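PDB 2WVQ: heterokaryon incompatibility protein s from Podospora anserina, which controls vegetative incompatibility between fungal colonies, forming the [het-s] prion through its C-terminal region and triggering a lethal reaction with het-S from incompatible cells. Local coordinates for residues R44-R58 with I203-M215. The protein carries 2 engineered substitutions. Residues are numbered along the deposited sequence; the frame is centred on the assembly and turned at random.
Sequences RCQLRLDIAKARLSR and ILKDAAGGIDAAM
The Arg48 guanidinium lies between CG2 of Ile211 on one face and NH2 of Arg44 on the other, both offset toward the rim, while Gly209 O sits at its edge. In this mainly helical HeLo domain, the globular N-terminal part of the prion protein, helix 42-62 runs across the end of helix 198-207 (segment axes at 80°) and the loop that leads into helix 213-224. The Arg48 chain folds back at its third torsion (chi3 -64°) and lets NH1 donate a short hydrogen bond to Gly209 O (2.5 Å), in the carbonyl plane, and a weak one to Ala207 O, tying the arginine to the turn. The Arg58 guanidinium receives the carboxylate of Asp212 at its edge, end-on, the two planes 40° apart: in a salt bridge NH2 donates to the syn lone pair of Asp212 OD2 at 2.7 Å, and NH1 to OD1 at 2.9 Å. CE of Met215 lies at the same guanidinium's edge, Arg55 CA over one face. Glu191 also pairs with Arg58. Arg55 runs antiparallel alongside Asp212, its CB and CG against OD2; its NH1 bonds only weakly to Ile211 O, and its main partners are Asp172 and Glu175 of helix 157-176. Between these polar ends Ile51 fills the centre: CD1 meets Ala207 CB at 3.7 Å, CG2 touches Ile211 CG1, and CG1 lies against Met215 SD. Asp212 N-caps helix 213-224, its OD1 accepting from Met215 N at 3.1 Å, from above the carboxylate plane.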
ATOM      1  N   ARG A  44     -13.803 -15.193  10.531  1.00 30.56           N
ATOM      2  CA  ARG A  44     -14.168 -14.616   9.231  1.00 31.85           C
ATOM      3  C   ARG A  44     -12.987 -13.946   8.522  1.00 31.09           C
ATOM      4  O   ARG A  44     -12.800 -14.148   7.332  1.00 29.86           O
ATOM      5  CB  ARG A  44     -15.354 -13.654   9.359  1.00 32.17           C
ATOM      6  CG  ARG A  44     -15.852 -13.021   8.055  1.00 33.50           C
ATOM      7  CD  ARG A  44     -16.653 -11.723   8.386  1.00 35.35           C
ATOM      8  NE  ARG A  44     -16.168 -10.538   7.658  1.00 43.00           N
ATOM      9  CZ  ARG A  44     -16.343 -10.307   6.345  1.00 48.12           C
ATOM     10  NH1 ARG A  44     -17.003 -11.180   5.556  1.00 47.88           N
ATOM     11  NH2 ARG A  44     -15.841  -9.189   5.806  1.00 48.22           N
ATOM     12  N   CYS A  45     -12.199 -13.141   9.247  1.00 31.40           N
ATOM     13  CA  CYS A  45     -11.045 -12.452   8.653  1.00 30.46           C
ATOM     14  C   CYS A  45      -9.967 -13.434   8.131  1.00 29.84           C
ATOM     15  O   CYS A  45      -9.335 -13.188   7.097  1.00 29.11           O
ATOM     16  CB  CYS A  45     -10.450 -11.458   9.663  1.00 31.61           C
ATOM     17  SG  CYS A  45     -11.517 -10.001   9.855  1.00 34.79           S
ATOM     18  N   GLN A  46      -9.745 -14.520   8.870  1.00 28.92           N
ATOM     19  CA  GLN A  46      -8.834 -15.576   8.435  1.00 28.82           C
ATOM     20  C   GLN A  46      -9.349 -16.243   7.147  1.00 27.76           C
ATOM     21  O   GLN A  46      -8.578 -16.370   6.199  1.00 26.51           O
ATOM     22  CB  GLN A  46      -8.605 -16.614   9.537  1.00 28.75           C
ATOM     23  CG  GLN A  46      -7.677 -17.779   9.137  1.00 31.10           C
ATOM     24  CD  GLN A  46      -6.275 -17.319   8.795  1.00 35.20           C
ATOM     25  OE1 GLN A  46      -5.559 -16.827   9.658  1.00 38.24           O
ATOM     26  NE2 GLN A  46      -5.881 -17.464   7.521  1.00 32.28           N
ATOM     27  N   LEU A  47     -10.634 -16.593   7.096  1.00 27.64           N
ATOM     28  CA  LEU A  47     -11.232 -17.139   5.859  1.00 28.74           C
ATOM     29  C   LEU A  47     -11.140 -16.173   4.652  1.00 29.69           C
ATOM     30  O   LEU A  47     -10.955 -16.635   3.526  1.00 29.27           O
ATOM     31  CB  LEU A  47     -12.672 -17.645   6.088  1.00 28.48           C
ATOM     32  CG  LEU A  47     -12.837 -18.865   7.026  1.00 29.14           C
ATOM     33  CD1 LEU A  47     -14.269 -19.123   7.398  1.00 30.39           C
ATOM     34  CD2 LEU A  47     -12.199 -20.138   6.471  1.00 29.12           C
ATOM     35  N   ARG A  48     -11.300 -14.856   4.879  1.00 30.05           N
ATOM     36  CA  ARG A  48     -11.145 -13.830   3.830  1.00 31.20           C
ATOM     37  C   ARG A  48      -9.719 -13.842   3.242  1.00 31.61           C
ATOM     38  O   ARG A  48      -9.544 -13.762   2.014  1.00 31.61           O
ATOM     39  CB  ARG A  48     -11.436 -12.410   4.348  1.00 31.90           C
ATOM     40  CG  ARG A  48     -12.752 -12.155   4.990  1.00 34.86           C
ATOM     41  CD  ARG A  48     -13.805 -11.673   4.001  1.00 39.60           C
ATOM     42  NE  ARG A  48     -13.495 -10.374   3.394  1.00 41.15           N
ATOM     43  CZ  ARG A  48     -14.228  -9.812   2.426  1.00 41.57           C
ATOM     44  NH1 ARG A  48     -15.308 -10.442   1.956  1.00 39.20           N
ATOM     45  NH2 ARG A  48     -13.888  -8.624   1.925  1.00 39.38           N
ATOM     46  N   LEU A  49      -8.715 -13.949   4.115  1.00 30.58           N
ATOM     47  CA  LEU A  49      -7.315 -14.169   3.715  1.00 31.02           C
ATOM     48  C   LEU A  49      -7.067 -15.489   2.923  1.00 29.83           C
ATOM     49  O   LEU A  49      -6.350 -15.489   1.904  1.00 28.22           O
ATOM     50  CB  LEU A  49      -6.407 -14.129   4.947  1.00 30.91           C
ATOM     51  CG  LEU A  49      -5.254 -13.147   5.223  1.00 35.11           C
ATOM     52  CD1 LEU A  49      -5.258 -11.764   4.494  1.00 32.00           C
ATOM     53  CD2 LEU A  49      -5.067 -12.981   6.729  1.00 32.01           C
ATOM     54  N   ASP A  50      -7.637 -16.596   3.397  1.00 29.05           N
ATOM     55  CA  ASP A  50      -7.489 -17.904   2.724  1.00 29.10           C
ATOM     56  C   ASP A  50      -8.120 -17.863   1.329  1.00 28.73           C
ATOM     57  O   ASP A  50      -7.616 -18.492   0.404  1.00 28.38           O
ATOM     58  CB  ASP A  50      -8.135 -19.052   3.530  1.00 29.34           C
ATOM     59  CG  ASP A  50      -7.572 -19.203   4.973  1.00 30.02           C
ATOM     60  OD1 ASP A  50      -8.310 -19.768   5.809  1.00 30.75           O
ATOM     61  OD2 ASP A  50      -6.415 -18.813   5.282  1.00 31.13           O
ATOM     62  N   ILE A  51      -9.241 -17.158   1.202  1.00 28.52           N
ATOM     63  CA  ILE A  51      -9.924 -16.975  -0.079  1.00 28.49           C
ATOM     64  C   ILE A  51      -9.138 -16.123  -1.066  1.00 29.52           C
ATOM     65  O   ILE A  51      -9.092 -16.474  -2.258  1.00 30.45           O
ATOM     66  CB  ILE A  51     -11.379 -16.492   0.086  1.00 28.26           C
ATOM     67  CG1 ILE A  51     -12.231 -17.614   0.676  1.00 25.85           C
ATOM     68  CG2 ILE A  51     -11.985 -16.035  -1.242  1.00 26.55           C
ATOM     69  CD1 ILE A  51     -13.499 -17.091   1.298  1.00 27.96           C
ATOM     70  N   ALA A  52      -8.521 -15.033  -0.599  1.00 29.07           N
ATOM     71  CA  ALA A  52      -7.645 -14.215  -1.462  1.00 29.16           C
ATOM     72  C   ALA A  52      -6.456 -15.038  -1.952  1.00 28.00           C
ATOM     73  O   ALA A  52      -6.033 -14.925  -3.136  1.00 27.56           O
ATOM     74  CB  ALA A  52      -7.160 -12.941  -0.744  1.00 27.70           C
ATOM     75  N   LYS A  53      -5.910 -15.856  -1.053  1.00 27.21           N
ATOM     76  CA  LYS A  53      -4.820 -16.763  -1.405  1.00 28.24           C
ATOM     77  C   LYS A  53      -5.315 -17.819  -2.415  1.00 28.12           C
ATOM     78  O   LYS A  53      -4.606 -18.159  -3.353  1.00 27.19           O
ATOM     79  CB  LYS A  53      -4.251 -17.431  -0.158  1.00 28.48           C
ATOM     80  CG  LYS A  53      -3.105 -18.390  -0.413  1.00 27.80           C
ATOM     81  CD  LYS A  53      -2.786 -19.250   0.838  1.00 29.07           C
ATOM     82  CE  LYS A  53      -1.293 -19.616   0.825  1.00 30.67           C
ATOM     83  NZ  LYS A  53      -0.955 -20.620   1.848  1.00 33.09           N
ATOM     84  N   ALA A  54      -6.529 -18.328  -2.216  1.00 28.02           N
ATOM     85  CA  ALA A  54      -7.092 -19.356  -3.135  1.00 29.07           C
ATOM     86  C   ALA A  54      -7.312 -18.760  -4.531  1.00 29.08           C
ATOM     87  O   ALA A  54      -7.122 -19.427  -5.557  1.00 29.54           O
ATOM     88  CB  ALA A  54      -8.434 -19.919  -2.577  1.00 28.44           C
ATOM     89  N   ARG A  55      -7.710 -17.496  -4.566  1.00 28.62           N
ATOM     90  CA  ARG A  55      -8.045 -16.868  -5.825  1.00 28.84           C
ATOM     91  C   ARG A  55      -6.796 -16.509  -6.640  1.00 29.30           C
ATOM     92  O   ARG A  55      -6.787 -16.644  -7.901  1.00 28.33           O
ATOM     93  CB  ARG A  55      -8.945 -15.672  -5.613  1.00 29.07           C
ATOM     94  CG  ARG A  55      -9.551 -15.190  -6.920  1.00 30.64           C
ATOM     95  CD  ARG A  55      -9.930 -13.763  -6.841  1.00 29.67           C
ATOM     96  NE  ARG A  55     -10.112 -13.139  -8.146  1.00 29.15           N
ATOM     97  CZ  ARG A  55     -10.273 -11.831  -8.311  1.00 31.38           C
ATOM     98  NH1 ARG A  55     -10.272 -11.016  -7.247  1.00 28.50           N
ATOM     99  NH2 ARG A  55     -10.415 -11.328  -9.524  1.00 29.23           N
ATOM    100  N   LEU A  56      -5.752 -16.078  -5.924  1.00 28.11           N
ATOM    101  CA  LEU A  56      -4.433 -15.823  -6.498  1.00 28.20           C
ATOM    102  C   LEU A  56      -3.857 -17.153  -7.043  1.00 28.00           C
ATOM    103  O   LEU A  56      -3.399 -17.242  -8.209  1.00 26.14           O
ATOM    104  CB  LEU A  56      -3.475 -15.197  -5.449  1.00 28.55           C
ATOM    105  CG  LEU A  56      -1.991 -14.921  -5.818  1.00 28.76           C
ATOM    106  CD1 LEU A  56      -1.831 -13.951  -6.945  1.00 23.23           C
ATOM    107  CD2 LEU A  56      -1.097 -14.467  -4.620  1.00 27.99           C
ATOM    108  N   SER A  57      -3.901 -18.192  -6.230  1.00 28.03           N
ATOM    109  CA  SER A  57      -3.419 -19.459  -6.752  1.00 28.21           C
ATOM    110  C   SER A  57      -4.249 -20.026  -7.939  1.00 26.92           C
ATOM    111  O   SER A  57      -3.660 -20.637  -8.816  1.00 26.20           O
ATOM    112  CB  SER A  57      -3.161 -20.479  -5.658  1.00 29.13           C
ATOM    113  OG  SER A  57      -4.282 -21.254  -5.387  1.00 31.67           O
ATOM    114  N   ARG A  58      -5.573 -19.822  -7.954  1.00 25.52           N
ATOM    115  CA  ARG A  58      -6.408 -20.188  -9.081  1.00 25.41           C
ATOM    116  C   ARG A  58      -5.895 -19.598 -10.373  1.00 25.29           C
ATOM    117  O   ARG A  58      -5.899 -20.288 -11.386  1.00 24.08           O
ATOM    118  CB  ARG A  58      -7.895 -19.875  -8.895  1.00 24.56           C
ATOM    119  CG  ARG A  58      -8.873 -20.648  -9.885  1.00 25.46           C
ATOM    120  CD  ARG A  58     -10.313 -20.176  -9.704  1.00 26.01           C
ATOM    121  NE  ARG A  58     -10.687 -20.272  -8.286  1.00 28.04           N
ATOM    122  CZ  ARG A  58     -11.132 -19.282  -7.499  1.00 28.96           C
ATOM    123  NH1 ARG A  58     -11.319 -18.063  -7.967  1.00 27.76           N
ATOM    124  NH2 ARG A  58     -11.418 -19.541  -6.224  1.00 29.10           N
ATOM    125  N   ILE A 203     -21.198 -19.900   3.935  1.00 42.42           N
ATOM    126  CA  ILE A 203     -20.011 -19.235   4.493  1.00 42.33           C
ATOM    127  C   ILE A 203     -19.012 -18.799   3.404  1.00 42.84           C
ATOM    128  O   ILE A 203     -18.491 -17.669   3.430  1.00 43.09           O
ATOM    129  CB  ILE A 203     -19.318 -20.120   5.593  1.00 42.01           C
ATOM    130  CG1 ILE A 203     -20.168 -20.126   6.873  1.00 42.11           C
ATOM    131  CG2 ILE A 203     -17.847 -19.629   5.880  1.00 41.32           C
ATOM    132  CD1 ILE A 203     -19.636 -21.027   7.972  1.00 42.18           C
ATOM    133  N   LEU A 204     -18.746 -19.688   2.450  1.00 43.06           N
ATOM    134  CA  LEU A 204     -17.876 -19.355   1.297  1.00 43.18           C
ATOM    135  C   LEU A 204     -18.518 -18.297   0.379  1.00 43.02           C
ATOM    136  O   LEU A 204     -17.868 -17.341   0.008  1.00 43.24           O
ATOM    137  CB  LEU A 204     -17.538 -20.617   0.477  1.00 43.20           C
ATOM    138  CG  LEU A 204     -16.707 -21.739   1.091  1.00 42.29           C
ATOM    139  CD1 LEU A 204     -16.654 -22.883   0.073  1.00 43.60           C
ATOM    140  CD2 LEU A 204     -15.266 -21.254   1.445  1.00 44.13           C
ATOM    141  N   LYS A 205     -19.779 -18.506   0.006  1.00 43.66           N
ATOM    142  CA  LYS A 205     -20.598 -17.513  -0.715  1.00 44.08           C
ATOM    143  C   LYS A 205     -20.469 -16.109  -0.071  1.00 44.50           C
ATOM    144  O   LYS A 205     -20.146 -15.137  -0.763  1.00 44.95           O
ATOM    145  CB  LYS A 205     -22.066 -17.963  -0.766  1.00 43.90           C
ATOM    146  CG  LYS A 205     -22.927 -17.203  -1.758  1.00 43.96           C
ATOM    147  CD  LYS A 205     -24.398 -17.317  -1.415  1.00 45.22           C
ATOM    148  CE  LYS A 205     -25.235 -16.328  -2.239  1.00 47.16           C
ATOM    149  NZ  LYS A 205     -26.688 -16.311  -1.865  1.00 48.57           N
ATOM    150  N   ASP A 206     -20.685 -16.025   1.249  1.00 43.74           N
ATOM    151  CA  ASP A 206     -20.600 -14.758   1.976  1.00 43.13           C
ATOM    152  C   ASP A 206     -19.177 -14.197   2.060  1.00 42.87           C
ATOM    153  O   ASP A 206     -18.968 -13.035   1.725  1.00 43.05           O
ATOM    154  CB  ASP A 206     -21.175 -14.893   3.388  1.00 43.27           C
ATOM    155  CG  ASP A 206     -22.692 -15.032   3.404  1.00 43.91           C
ATOM    156  OD1 ASP A 206     -23.368 -14.691   2.405  1.00 44.80           O
ATOM    157  OD2 ASP A 206     -23.214 -15.491   4.442  1.00 44.99           O
ATOM    158  N   ALA A 207     -18.221 -15.010   2.518  1.00 41.95           N
ATOM    159  CA  ALA A 207     -16.824 -14.554   2.709  1.00 41.30           C
ATOM    160  C   ALA A 207     -16.112 -14.194   1.408  1.00 41.16           C
ATOM    161  O   ALA A 207     -15.291 -13.289   1.406  1.00 40.68           O
ATOM    162  CB  ALA A 207     -16.001 -15.580   3.512  1.00 40.71           C
ATOM    163  N   ALA A 208     -16.452 -14.885   0.305  1.00 40.85           N
ATOM    164  CA  ALA A 208     -15.895 -14.559  -1.008  1.00 40.95           C
ATOM    165  C   ALA A 208     -16.418 -13.228  -1.552  1.00 40.63           C
ATOM    166  O   ALA A 208     -15.850 -12.675  -2.489  1.00 41.28           O
ATOM    167  CB  ALA A 208     -16.096 -15.695  -2.019  1.00 39.55           C
ATOM    168  N   GLY A 209     -17.475 -12.705  -0.937  1.00 40.82           N
ATOM    169  CA  GLY A 209     -18.046 -11.424  -1.321  1.00 40.40           C
ATOM    170  C   GLY A 209     -16.999 -10.331  -1.355  1.00 40.20           C
ATOM    171  O   GLY A 209     -16.270 -10.119  -0.377  1.00 39.69           O
ATOM    172  N   GLY A 210     -16.923  -9.642  -2.490  1.00 39.98           N
ATOM    173  CA  GLY A 210     -15.939  -8.574  -2.690  1.00 40.17           C
ATOM    174  C   GLY A 210     -14.517  -8.993  -3.058  1.00 40.20           C
ATOM    175  O   GLY A 210     -13.697  -8.139  -3.418  1.00 40.22           O
ATOM    176  N   ILE A 211     -14.212 -10.289  -2.977  1.00 39.70           N
ATOM    177  CA  ILE A 211     -12.825 -10.754  -3.141  1.00 39.93           C
ATOM    178  C   ILE A 211     -12.630 -11.847  -4.195  1.00 39.52           C
ATOM    179  O   ILE A 211     -11.601 -11.896  -4.871  1.00 38.83           O
ATOM    180  CB  ILE A 211     -12.146 -11.114  -1.760  1.00 40.16           C
ATOM    181  CG1 ILE A 211     -12.733 -12.348  -1.092  1.00 41.16           C
ATOM    182  CG2 ILE A 211     -12.284  -9.949  -0.766  1.00 40.31           C
ATOM    183  CD1 ILE A 211     -12.270 -12.508   0.376  1.00 40.21           C
ATOM    184  N   ASP A 212     -13.643 -12.688  -4.358  1.00 39.90           N
ATOM    185  CA  ASP A 212     -13.575 -13.815  -5.295  1.00 39.64           C
ATOM    186  C   ASP A 212     -14.975 -14.190  -5.799  1.00 40.23           C
ATOM    187  O   ASP A 212     -15.598 -15.133  -5.267  1.00 40.32           O
ATOM    188  CB  ASP A 212     -12.916 -15.014  -4.609  1.00 38.80           C
ATOM    189  CG  ASP A 212     -12.610 -16.156  -5.575  1.00 39.66           C
ATOM    190  OD1 ASP A 212     -13.153 -16.170  -6.704  1.00 39.90           O
ATOM    191  OD2 ASP A 212     -11.865 -17.062  -5.177  1.00 39.82           O
ATOM    192  N   ALA A 213     -15.453 -13.460  -6.816  1.00 40.08           N
ATOM    193  CA  ALA A 213     -16.778 -13.687  -7.441  1.00 40.83           C
ATOM    194  C   ALA A 213     -16.973 -15.104  -7.998  1.00 41.13           C
ATOM    195  O   ALA A 213     -18.082 -15.651  -7.913  1.00 42.13           O
ATOM    196  CB  ALA A 213     -17.043 -12.669  -8.523  1.00 40.07           C
ATOM    197  N   ALA A 214     -15.918 -15.676  -8.574  1.00 40.94           N
ATOM    198  CA  ALA A 214     -15.941 -17.051  -9.087  1.00 41.50           C
ATOM    199  C   ALA A 214     -16.321 -18.079  -7.997  1.00 41.95           C
ATOM    200  O   ALA A 214     -17.213 -18.919  -8.213  1.00 41.32           O
ATOM    201  CB  ALA A 214     -14.620 -17.398  -9.771  1.00 41.06           C
ATOM    202  N   MET A 215     -15.692 -17.967  -6.825  1.00 41.90           N
ATOM    203  CA  MET A 215     -16.028 -18.801  -5.647  1.00 42.24           C
ATOM    204  C   MET A 215     -17.403 -18.492  -5.098  1.00 41.59           C
ATOM    205  O   MET A 215     -18.162 -19.384  -4.722  1.00 41.47           O
ATOM    206  CB  MET A 215     -14.979 -18.632  -4.541  1.00 42.69           C
ATOM    207  CG  MET A 215     -15.240 -19.486  -3.289  1.00 42.69           C
ATOM    208  SD  MET A 215     -14.014 -19.402  -1.967  1.00 43.80           S
ATOM    209  CE  MET A 215     -12.424 -19.637  -2.774  1.00 41.89           C
TER